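Local coordinates for putative carbohydrate-active enzyme (Uncultured organism, PDB 5WH8), which is a putative cellulase whose family 5 catalytic module, part of a longer protein, probably hydrolyses glycosidic bonds in polysaccharides, at residues A[49-58]-A[291-299]. Residues are numbered along the deposited sequence; the frame is centred on the assembly and turned at random.
Sequences ASLTALVKDW and GDWNMVSES
Trp293 packs against Ser50 and Ala53 where the first helix of a TIM barrel, the (beta/alpha)8 fold of glycoside hydrolase family 5, meets the loop before the last one as the barrel closes. Helix 48-56 follows the first barrel strand, whereas 291-299 is mostly the loop that leads into the last helix, 298-307. The indole lies flat on the helix: Ser50 CA sits 3.6 Å from the centroid of its five-membered ring and 7° off the ring normal, a CH-pi contact, while Ser50 CB covers the same face. Against the opposite face comes the carbonyl oxygen of Gly291, 3.1 Å above the plane and near the rim. Ala53 CB continues the apolar contact to Trp293 CB at 3.6 Å. The hydroxyl of Ser50 takes no part in this packing, being turned back to Cys45 and Thr47. Further along, Val296 CG1 touches the benzene side of Trp58 obliquely, 3.5 Å from CZ2, and Phe273 of the last barrel strand meets the same indole edge-to-face.

Polar contacts gather around Asp57 and Trp58, against the type I turn 292-295. With CG anti to its carbonyl carbon (chi1 -70°), Asn294 sends its amide across the Asp57 carboxylate, and ND2 donates a nearly straight hydrogen bond of 2.9 Å to Asp57 OD2. The oxygen lies in the plane of the amide but is met from above the carboxylate plane. Asn294 OD1 accepts from Lys304 of helix 298-307, whose ammonium also makes a cation-pi contact with Trp58. The indole N-H is directed at the turn backbone: Trp58 NE1 donates to Trp293 O at 3.0 Å, a bent bond of 139° that approaches the oxygen tilted from its carbonyl plane.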
# COMPACT_ATOMS: atom_id res chain seq x y z
N ALA A 49 -3.97 6.04 -18.70
CA ALA A 49 -3.59 7.45 -18.77
C ALA A 49 -3.28 8.06 -17.40
O ALA A 49 -2.33 8.82 -17.27
CB ALA A 49 -4.69 8.25 -19.45
N SER A 50 -4.09 7.76 -16.39
CA SER A 50 -3.89 8.41 -15.10
C SER A 50 -2.64 7.87 -14.43
O SER A 50 -1.85 8.63 -13.87
CB SER A 50 -5.12 8.25 -14.19
OG SER A 50 -5.29 6.92 -13.72
N LEU A 51 -2.44 6.55 -14.50
CA LEU A 51 -1.23 6.00 -13.91
C LEU A 51 0.03 6.43 -14.68
O LEU A 51 1.08 6.63 -14.08
CB LEU A 51 -1.32 4.48 -13.83
CG LEU A 51 -1.98 3.89 -12.59
CD1 LEU A 51 -1.11 4.09 -11.39
CD2 LEU A 51 -3.35 4.46 -12.33
N THR A 52 -0.07 6.62 -15.99
CA THR A 52 1.06 7.15 -16.76
C THR A 52 1.44 8.56 -16.24
O THR A 52 2.62 8.85 -16.07
CB THR A 52 0.75 7.18 -18.29
OG1 THR A 52 0.65 5.85 -18.79
CG2 THR A 52 1.87 7.86 -19.06
N ALA A 53 0.44 9.40 -15.96
CA ALA A 53 0.71 10.72 -15.39
C ALA A 53 1.34 10.61 -14.00
O ALA A 53 2.26 11.35 -13.67
CB ALA A 53 -0.59 11.57 -15.33
N LEU A 54 0.84 9.69 -13.18
CA LEU A 54 1.42 9.51 -11.86
C LEU A 54 2.91 9.15 -11.95
O LEU A 54 3.74 9.62 -11.15
CB LEU A 54 0.67 8.44 -11.08
CG LEU A 54 -0.62 8.94 -10.40
CD1 LEU A 54 -1.44 7.76 -9.95
CD2 LEU A 54 -0.26 9.82 -9.22
N VAL A 55 3.26 8.28 -12.89
CA VAL A 55 4.66 7.85 -13.02
C VAL A 55 5.53 8.93 -13.65
O VAL A 55 6.58 9.29 -13.09
CB VAL A 55 4.73 6.54 -13.83
CG1 VAL A 55 6.17 6.12 -14.07
CG2 VAL A 55 3.98 5.43 -13.09
N LYS A 56 5.10 9.45 -14.79
CA LYS A 56 5.92 10.40 -15.53
C LYS A 56 5.95 11.81 -14.93
O LYS A 56 6.98 12.49 -15.02
CB LYS A 56 5.46 10.50 -16.99
CG LYS A 56 5.51 9.19 -17.76
CD LYS A 56 6.89 8.53 -17.81
CE LYS A 56 7.89 9.32 -18.66
NZ LYS A 56 9.20 8.61 -18.75
N ASP A 57 4.83 12.26 -14.36
CA ASP A 57 4.71 13.61 -13.81
C ASP A 57 4.81 13.72 -12.29
O ASP A 57 5.36 14.68 -11.77
CB ASP A 57 3.37 14.24 -14.24
CG ASP A 57 3.13 14.19 -15.75
OD1 ASP A 57 4.10 14.30 -16.53
OD2 ASP A 57 1.96 14.06 -16.15
N TRP A 58 4.25 12.77 -11.54
CA TRP A 58 4.36 12.83 -10.08
C TRP A 58 5.57 12.03 -9.56
O TRP A 58 5.88 12.12 -8.38
CB TRP A 58 3.10 12.32 -9.36
CG TRP A 58 1.77 12.98 -9.61
CD1 TRP A 58 1.27 13.46 -10.80
CD2 TRP A 58 0.75 13.18 -8.63
NE1 TRP A 58 -0.01 13.94 -10.60
CE2 TRP A 58 -0.35 13.79 -9.28
CE3 TRP A 58 0.65 12.90 -7.27
CZ2 TRP A 58 -1.52 14.11 -8.62
CZ3 TRP A 58 -0.50 13.22 -6.61
CH2 TRP A 58 -1.59 13.82 -7.28
N GLY A 291 -9.78 14.86 -17.14
CA GLY A 291 -8.63 14.02 -17.42
C GLY A 291 -7.31 14.70 -17.10
O GLY A 291 -6.27 14.27 -17.57
N ASP A 292 -7.37 15.78 -16.32
CA ASP A 292 -6.16 16.53 -15.98
C ASP A 292 -5.60 16.00 -14.66
O ASP A 292 -5.94 16.47 -13.58
CB ASP A 292 -6.46 18.03 -15.89
CG ASP A 292 -5.20 18.87 -15.78
OD1 ASP A 292 -4.13 18.31 -15.51
OD2 ASP A 292 -5.27 20.12 -15.96
N TRP A 293 -4.74 15.01 -14.78
CA TRP A 293 -4.26 14.26 -13.63
C TRP A 293 -3.21 15.01 -12.83
O TRP A 293 -2.72 14.48 -11.83
CB TRP A 293 -3.71 12.91 -14.12
CG TRP A 293 -4.72 12.19 -14.96
CD1 TRP A 293 -4.62 11.85 -16.30
CD2 TRP A 293 -6.00 11.73 -14.53
NE1 TRP A 293 -5.76 11.21 -16.70
CE2 TRP A 293 -6.63 11.13 -15.64
CE3 TRP A 293 -6.69 11.78 -13.32
CZ2 TRP A 293 -7.92 10.59 -15.57
CZ3 TRP A 293 -7.97 11.22 -13.24
CH2 TRP A 293 -8.57 10.64 -14.37
N ASN A 294 -2.90 16.24 -13.22
CA ASN A 294 -1.99 17.09 -12.47
C ASN A 294 -2.71 18.30 -11.83
O ASN A 294 -2.08 19.19 -11.26
CB ASN A 294 -0.85 17.55 -13.37
CG ASN A 294 0.09 16.41 -13.73
OD1 ASN A 294 0.81 15.92 -12.88
ND2 ASN A 294 0.08 15.99 -14.98
N MET A 295 -4.04 18.31 -11.92
CA MET A 295 -4.85 19.36 -11.28
C MET A 295 -5.02 19.05 -9.79
O MET A 295 -6.07 18.56 -9.35
CB MET A 295 -6.20 19.48 -11.95
CG MET A 295 -6.99 20.71 -11.51
SD MET A 295 -6.24 22.29 -11.98
CE MET A 295 -6.84 22.43 -13.68
N VAL A 296 -3.95 19.31 -9.04
CA VAL A 296 -3.84 18.89 -7.65
C VAL A 296 -4.53 19.83 -6.67
O VAL A 296 -4.63 21.04 -6.90
CB VAL A 296 -2.37 18.74 -7.21
CG1 VAL A 296 -1.73 17.53 -7.90
CG2 VAL A 296 -1.57 19.99 -7.50
N SER A 297 -5.00 19.25 -5.58
CA SER A 297 -5.48 19.96 -4.41
C SER A 297 -4.31 20.50 -3.58
O SER A 297 -3.15 20.25 -3.92
CB SER A 297 -6.29 19.01 -3.53
OG SER A 297 -5.43 17.99 -3.05
N GLU A 298 -4.62 21.18 -2.47
CA GLU A 298 -3.57 21.65 -1.58
C GLU A 298 -2.75 20.45 -1.05
O GLU A 298 -1.50 20.48 -1.05
CB GLU A 298 -4.17 22.47 -0.43
CG GLU A 298 -3.15 23.07 0.51
CD GLU A 298 -3.78 23.88 1.65
OE1 GLU A 298 -5.01 23.82 1.84
OE2 GLU A 298 -3.03 24.59 2.36
N SER A 299 -3.44 19.40 -0.61
CA SER A 299 -2.75 18.19 -0.15
C SER A 299 -1.97 17.50 -1.29
O SER A 299 -0.81 17.10 -1.10
CB SER A 299 -3.75 17.19 0.48
OG SER A 299 -3.10 16.02 1.01